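Local coordinates for protein Cwp19 (Clostridioides difficile, PDB 5OQ3) that acts as a hydrolase through the TIM-barrel glycoside hydrolase domain held in this chain, and may have N-acetylmuramoyl-L-alanine amidase activity, at residues K76-Y81 and P87-L92; W31-Y36 and H120-P125. All blocks are in the same frame, centred on the assembly; numbering follows the deposited sequence.

Contact 1 of 2, residues K76-Y81 and P87-L92; sequences KSDALY and PWSEYL. With EDO (1,2-ethanediol), chain C.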
loop_
_atom_site.group_PDB
_atom_site.type_symbol
_atom_site.label_atom_id
_atom_site.label_comp_id
_atom_site.label_asym_id
_atom_site.label_seq_id
_atom_site.Cartn_x
_atom_site.Cartn_y
_atom_site.Cartn_z
ATOM N N LYS A 76 1.485 10.301 -4.557
ATOM C CA LYS A 76 2.555 11.286 -4.316
ATOM C C LYS A 76 1.972 12.590 -3.760
ATOM O O LYS A 76 1.977 13.631 -4.430
ATOM C CB LYS A 76 3.334 11.506 -5.604
ATOM C CG LYS A 76 4.567 12.358 -5.458
ATOM C CD LYS A 76 5.145 12.625 -6.835
ATOM C CE LYS A 76 6.060 13.816 -6.781
ATOM N NZ LYS A 76 6.269 14.377 -8.130
ATOM N N SER A 77 1.451 12.501 -2.528
ATOM C CA SER A 77 0.783 13.646 -1.836
ATOM C C SER A 77 -0.181 14.405 -2.770
ATOM O O SER A 77 -0.239 15.635 -2.766
ATOM C CB SER A 77 1.803 14.631 -1.238
ATOM O OG SER A 77 1.132 15.654 -0.511
ATOM N N ASP A 78 -0.961 13.636 -3.509
ATOM C CA ASP A 78 -1.757 14.128 -4.624
ATOM C C ASP A 78 -3.019 13.290 -4.678
ATOM O O ASP A 78 -3.279 12.460 -3.781
ATOM C CB ASP A 78 -0.936 14.107 -5.903
ATOM C CG ASP A 78 -0.478 12.694 -6.277
ATOM O OD1 ASP A 78 -0.745 11.729 -5.491
ATOM O OD2 ASP A 78 0.142 12.557 -7.367
ATOM N N ALA A 79 -3.830 13.514 -5.712
ATOM C CA ALA A 79 -5.159 12.911 -5.737
ATOM C C ALA A 79 -5.550 12.578 -7.166
ATOM O O ALA A 79 -5.454 13.428 -8.059
ATOM C CB ALA A 79 -6.186 13.862 -5.113
ATOM N N LEU A 80 -6.056 11.356 -7.347
ATOM C CA LEU A 80 -6.763 11.021 -8.576
ATOM C C LEU A 80 -8.274 11.158 -8.349
ATOM O O LEU A 80 -9.059 10.316 -8.762
ATOM C CB LEU A 80 -6.370 9.621 -9.079
ATOM C CG LEU A 80 -4.964 9.577 -9.707
ATOM C CD1 LEU A 80 -3.838 9.416 -8.712
ATOM C CD2 LEU A 80 -4.832 8.531 -10.785
ATOM N N TYR A 81 -8.661 12.244 -7.670
ATOM C CA TYR A 81 -10.054 12.519 -7.312
ATOM C C TYR A 81 -10.138 14.014 -7.024
ATOM O O TYR A 81 -9.108 14.655 -6.751
ATOM C CB TYR A 81 -10.510 11.740 -6.083
ATOM C CG TYR A 81 -9.614 11.868 -4.853
ATOM C CD1 TYR A 81 -8.501 11.047 -4.679
ATOM C CD2 TYR A 81 -9.856 12.824 -3.875
ATOM C CE1 TYR A 81 -7.694 11.158 -3.558
ATOM C CE2 TYR A 81 -9.058 12.945 -2.760
ATOM C CZ TYR A 81 -7.967 12.125 -2.608
ATOM O OH TYR A 81 -7.165 12.240 -1.491
ATOM N N PRO A 87 -3.591 18.196 -4.238
ATOM C CA PRO A 87 -3.583 18.604 -5.649
ATOM C C PRO A 87 -3.821 17.442 -6.594
ATOM O O PRO A 87 -3.451 16.296 -6.290
ATOM C CB PRO A 87 -2.145 19.079 -5.859
ATOM C CG PRO A 87 -1.360 18.266 -4.862
ATOM C CD PRO A 87 -2.247 18.217 -3.644
ATOM N N TRP A 88 -4.349 17.728 -7.795
ATOM C CA TRP A 88 -4.478 16.690 -8.822
ATOM C C TRP A 88 -3.145 16.026 -9.113
ATOM O O TRP A 88 -2.117 16.700 -9.277
ATOM C CB TRP A 88 -5.024 17.259 -10.136
ATOM C CG TRP A 88 -6.450 17.738 -10.088
ATOM C CD1 TRP A 88 -6.896 19.030 -10.072
ATOM C CD2 TRP A 88 -7.607 16.908 -10.110
ATOM N NE1 TRP A 88 -8.272 19.046 -10.066
ATOM C CE2 TRP A 88 -8.729 17.754 -10.132
ATOM C CE3 TRP A 88 -7.800 15.511 -10.147
ATOM C CZ2 TRP A 88 -10.047 17.254 -10.139
ATOM C CZ3 TRP A 88 -9.109 15.019 -10.151
ATOM C CH2 TRP A 88 -10.207 15.894 -10.170
ATOM N N SER A 89 -3.159 14.710 -9.253
ATOM C CA SER A 89 -1.924 13.961 -9.508
ATOM C C SER A 89 -1.358 14.251 -10.901
ATOM O O SER A 89 -2.073 14.279 -11.888
ATOM C CB SER A 89 -2.182 12.459 -9.390
ATOM O OG SER A 89 -1.011 11.724 -9.695
ATOM N N GLU A 90 -0.043 14.423 -10.961
ATOM C CA GLU A 90 0.649 14.605 -12.219
ATOM C C GLU A 90 0.534 13.396 -13.129
ATOM O O GLU A 90 0.793 13.522 -14.331
ATOM C CB GLU A 90 2.119 14.874 -11.969
ATOM C CG GLU A 90 2.920 13.662 -11.544
ATOM C CD GLU A 90 4.178 14.019 -10.793
ATOM O OE1 GLU A 90 5.265 13.929 -11.397
ATOM O OE2 GLU A 90 4.072 14.434 -9.620
ATOM N N TYR A 91 0.150 12.231 -12.601
ATOM C CA TYR A 91 0.158 11.040 -13.475
ATOM C C TYR A 91 -1.048 10.985 -14.410
ATOM O O TYR A 91 -1.062 10.183 -15.312
ATOM C CB TYR A 91 0.335 9.745 -12.664
ATOM C CG TYR A 91 1.615 9.824 -11.826
ATOM C CD1 TYR A 91 2.870 9.883 -12.444
ATOM C CD2 TYR A 91 1.571 9.954 -10.441
ATOM C CE1 TYR A 91 4.014 10.041 -11.707
ATOM C CE2 TYR A 91 2.734 10.075 -9.681
ATOM C CZ TYR A 91 3.959 10.129 -10.315
ATOM O OH TYR A 91 5.123 10.272 -9.562
ATOM N N LEU A 92 -2.033 11.862 -14.225
ATOM C CA LEU A 92 -3.156 11.968 -15.158
ATOM C C LEU A 92 -2.836 12.795 -16.396
ATOM O O LEU A 92 -3.265 12.454 -17.499
ATOM C CB LEU A 92 -4.381 12.571 -14.443
ATOM C CG LEU A 92 -4.993 11.596 -13.410
ATOM C CD1 LEU A 92 -5.833 12.324 -12.371
ATOM C CD2 LEU A 92 -5.841 10.512 -14.105
HETATM C C1 EDO C . -7.582 18.031 -6.662
HETATM O O1 EDO C . -7.370 16.657 -6.829
HETATM C C2 EDO C . -8.965 18.357 -6.994
HETATM O O2 EDO C . -9.639 18.999 -5.944
HETATM O O HOH W 1 1.549 14.512 -8.531
#

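Contact 2 of 2, residues W31-Y36 and H120-P125; sequences WISTVY and HAWFNP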
loop_
_atom_site.group_PDB
_atom_site.type_symbol
_atom_site.label_atom_id
_atom_site.label_comp_id
_atom_site.label_asym_id
_atom_site.label_seq_id
_atom_site.Cartn_x
_atom_site.Cartn_y
_atom_site.Cartn_z
ATOM N N TRP A 31 -3.255 -5.091 -7.092
ATOM C CA TRP A 31 -2.826 -3.700 -6.992
ATOM C C TRP A 31 -2.826 -3.074 -8.386
ATOM O O TRP A 31 -2.285 -3.669 -9.341
ATOM C CB TRP A 31 -1.423 -3.583 -6.374
ATOM C CG TRP A 31 -1.372 -3.697 -4.900
ATOM C CD1 TRP A 31 -1.711 -2.741 -3.998
ATOM C CD2 TRP A 31 -0.823 -4.776 -4.125
ATOM N NE1 TRP A 31 -1.482 -3.183 -2.734
ATOM C CE2 TRP A 31 -0.872 -4.394 -2.785
ATOM C CE3 TRP A 31 -0.243 -6.002 -4.450
ATOM C CZ2 TRP A 31 -0.422 -5.212 -1.743
ATOM C CZ3 TRP A 31 0.239 -6.797 -3.443
ATOM C CH2 TRP A 31 0.144 -6.397 -2.104
ATOM N N ILE A 32 -3.397 -1.875 -8.476
ATOM C CA ILE A 32 -3.335 -1.039 -9.672
ATOM C C ILE A 32 -2.618 0.264 -9.231
ATOM O O ILE A 32 -3.199 1.152 -8.624
ATOM C CB ILE A 32 -4.765 -0.753 -10.202
ATOM C CG1 ILE A 32 -5.466 -2.098 -10.579
ATOM C CG2 ILE A 32 -4.748 0.210 -11.391
ATOM C CD1 ILE A 32 -6.910 -1.952 -11.023
ATOM N N SER A 33 -1.333 0.304 -9.497
ATOM C CA SER A 33 -0.446 1.408 -9.170
ATOM C C SER A 33 -0.492 2.459 -10.242
ATOM O O SER A 33 -0.478 2.160 -11.443
ATOM C CB SER A 33 0.966 0.888 -8.933
ATOM O OG SER A 33 1.811 1.932 -8.486
ATOM N N THR A 34 -0.551 3.710 -9.801
ATOM C CA THR A 34 -0.616 4.889 -10.673
ATOM C C THR A 34 0.691 5.698 -10.676
ATOM O O THR A 34 0.946 6.493 -11.584
ATOM C CB THR A 34 -1.771 5.796 -10.228
ATOM O OG1 THR A 34 -1.553 6.197 -8.874
ATOM C CG2 THR A 34 -3.084 5.086 -10.339
ATOM N N VAL A 35 1.561 5.444 -9.698
ATOM C CA VAL A 35 2.858 6.126 -9.655
ATOM C C VAL A 35 3.672 5.698 -10.869
ATOM O O VAL A 35 3.709 4.515 -11.222
ATOM C CB VAL A 35 3.598 5.859 -8.319
ATOM C CG1 VAL A 35 4.148 4.439 -8.253
ATOM C CG2 VAL A 35 4.736 6.865 -8.135
ATOM N N TYR A 36 4.248 6.680 -11.567
ATOM C CA TYR A 36 4.938 6.441 -12.838
ATOM C C TYR A 36 4.049 5.699 -13.855
ATOM O O TYR A 36 4.551 5.083 -14.777
ATOM C CB TYR A 36 6.261 5.718 -12.621
ATOM C CG TYR A 36 7.237 6.485 -11.804
ATOM C CD1 TYR A 36 7.677 7.751 -12.225
ATOM C CD2 TYR A 36 7.765 5.960 -10.628
ATOM C CE1 TYR A 36 8.596 8.473 -11.490
ATOM C CE2 TYR A 36 8.691 6.686 -9.884
ATOM C CZ TYR A 36 9.091 7.938 -10.324
ATOM O OH TYR A 36 10.004 8.661 -9.617
ATOM N N HIS A 120 -10.734 -0.855 -3.118
ATOM C CA HIS A 120 -9.965 -0.321 -1.984
ATOM C C HIS A 120 -9.118 0.845 -2.502
ATOM O O HIS A 120 -8.341 0.702 -3.423
ATOM C CB HIS A 120 -9.065 -1.358 -1.335
ATOM C CG HIS A 120 -9.810 -2.449 -0.633
ATOM N ND1 HIS A 120 -9.239 -3.196 0.375
ATOM C CD2 HIS A 120 -11.084 -2.907 -0.763
ATOM C CE1 HIS A 120 -10.122 -4.074 0.810
ATOM N NE2 HIS A 120 -11.242 -3.931 0.137
ATOM N N ALA A 121 -9.292 2.015 -1.903
ATOM C CA ALA A 121 -8.509 3.211 -2.205
ATOM C C ALA A 121 -7.178 3.146 -1.482
ATOM O O ALA A 121 -7.144 3.091 -0.240
ATOM C CB ALA A 121 -9.286 4.448 -1.780
ATOM N N TRP A 122 -6.088 3.149 -2.263
ATOM C CA TRP A 122 -4.750 3.045 -1.756
ATOM C C TRP A 122 -4.083 4.437 -1.697
ATOM O O TRP A 122 -4.046 5.167 -2.689
ATOM C CB TRP A 122 -4.000 2.036 -2.605
ATOM C CG TRP A 122 -2.517 2.011 -2.664
ATOM C CD1 TRP A 122 -1.615 2.487 -1.733
ATOM C CD2 TRP A 122 -1.741 1.387 -3.681
ATOM N NE1 TRP A 122 -0.343 2.245 -2.161
ATOM C CE2 TRP A 122 -0.390 1.587 -3.351
ATOM C CE3 TRP A 122 -2.047 0.727 -4.873
ATOM C CZ2 TRP A 122 0.666 1.105 -4.148
ATOM C CZ3 TRP A 122 -1.006 0.275 -5.681
ATOM C CH2 TRP A 122 0.330 0.468 -5.309
ATOM N N PHE A 123 -3.541 4.719 -0.525
ATOM C CA PHE A 123 -2.859 5.979 -0.220
ATOM C C PHE A 123 -1.416 5.723 0.225
ATOM O O PHE A 123 -1.145 4.777 0.992
ATOM C CB PHE A 123 -3.564 6.698 0.933
ATOM C CG PHE A 123 -5.009 7.013 0.693
ATOM C CD1 PHE A 123 -6.023 6.065 0.927
ATOM C CD2 PHE A 123 -5.399 8.301 0.370
ATOM C CE1 PHE A 123 -7.343 6.374 0.731
ATOM C CE2 PHE A 123 -6.725 8.603 0.163
ATOM C CZ PHE A 123 -7.713 7.646 0.372
ATOM N N ASN A 124 -0.502 6.611 -0.188
ATOM C CA ASN A 124 0.843 6.686 0.384
ATOM C C ASN A 124 0.821 7.874 1.373
ATOM O O ASN A 124 0.611 8.999 0.950
ATOM C CB ASN A 124 1.879 6.834 -0.721
ATOM C CG ASN A 124 3.288 6.927 -0.180
ATOM O OD1 ASN A 124 3.544 7.648 0.799
ATOM N ND2 ASN A 124 4.233 6.242 -0.861
ATOM N N PRO A 125 0.959 7.635 2.692
ATOM C CA PRO A 125 0.724 8.748 3.607
ATOM C C PRO A 125 1.783 9.871 3.552
ATOM O O PRO A 125 1.399 11.044 3.541
ATOM C CB PRO A 125 0.710 8.066 4.999
ATOM C CG PRO A 125 1.351 6.742 4.801
ATOM C CD PRO A 125 1.105 6.345 3.393
#

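Contact 1 of 2, residues K76-Y81 and P87-L92
Ala79 and Trp88 form a single beta bridge within the loop that follows the second barrel strand, 68-74, of this TIM barrel, and the contact is a worked example of how a long beta-alpha loop holds its own polar groups. Ala79 uses both its backbone polar groups. Its nitrogen gives a weak bond to Pro87 O, bent to 122°, while its carbonyl oxygen takes the N-H of Ser89 at 2.9 Å. Nearby, Ser77 O is buried against the Pro87 ring and finds no polar partner.

Side chains do the rest. Asp78 has both carboxylate oxygens engaged: OD1 accepts from Lys76 N, and OD2 accepts from Ser89 OG at 2.7 Å, the hydroxyl coming from well above the carboxylate plane. The same Ser89 oxygen accepts from Tyr91 N at 3.2 Å and so caps the short, weakly bonded helix as its N-cap. A water molecule accepts from Glu90 N and donates to Asp78 OD2 and to Glu90 OE2, which probably eases the closeness of two like charges 4.9 Å apart. Glu90 OE2 also receives Lys76 NZ in a salt bridge of 2.7 Å, met on its syn side near the carboxylate plane. The lysine chain reaches it extended, with CG anti to the backbone N (chi1 -173°), and crosses the glutamate almost at right angles; NZ has a second acidic partner in Glu133.

Leu80 supplies apolar packing, its CG 3.9 Å from Leu92 CD1 and its CD1 against Ser89 CB. At the far end, a bound 1,2-ethanediol, probably from the crystallisation liquor, lies over a face of the Trp88 ring; it is hydrogen-bonded to Ser83 N, and its O1 donates to Tyr81 O at 2.7 Å.

Contact 2 of 2, residues W31-Y36 and H120-P125
Ser33 and Trp122 mark the closest approach of the two backbones, CA to CA 8.7 Å, too wide for any hydrogen bond between strands 27-32 and 118-123, which are separated in the sheet by strand 68-74. Side chains must therefore span the gap, and Trp122 is the one that does so.

A chi1 of 159°, which turns CG away from the backbone N, carries the indole of Trp122 from the third strand toward the first, where its benzene ring meets three consecutive residues. Trp31 meets that ring edge-on: the five-membered ring of Trp31 is directed at a face of the six-membered ring of Trp122, centroids 4.8 Å apart and planes at 67°, a T-shaped stack. The leading atom is Trp31 CD1, which stands 3.5 Å above the Trp122 plane, displaced toward the rim near CZ3. The far end of the benzene ring abuts Ser33, whose CB is 3.7 Å from Trp122 CH2. The carbonyl oxygen of Ile32 also approaches CZ3 of Trp122, at 3.8 Å, although the Ile32 side chain points away.

The polar ends of Trp122 and Ser33 find their partners on neighbouring parts of the barrel. Trp122 NE1 donates to Asp190, which helps to fix how the indole is turned, and Ser33 OG is hydrogen-bonded to Gln72 of the intervening strand. His188 from the fourth strand joins the aromatic cluster, its ring meeting that of Trp31 at about 70° and that of Trp122 edge to face.

Such inward packing across one skipped strand, near the C-terminal ends of the strands, is characteristic of the core of a TIM barrel just beneath its mouth, the end at which the active sites of TIM-barrel enzymes lie.

In the fold
Along the chain, segment 31-36 comes first, then both halves of contact 1, then 120-125, so the whole of contact 1 falls between the two sides of contact 2. Strand 68-74 connects them structurally: it lies between the two strands of contact 2 and leads directly into the loop of contact 1. Their centres are about 11 Å apart, contact 2 about 6 Å from the centre of the chain and contact 1 about 16 Å. They pack together where Tyr91 CG lies 3.4 Å from Thr34 O and Leu80 CD2 meets Thr34 CG2. The loop after strand 68-74 thus rests on the residues following strand 27-32, joining beta-alpha loop to barrel core within the glycoside hydrolase domain.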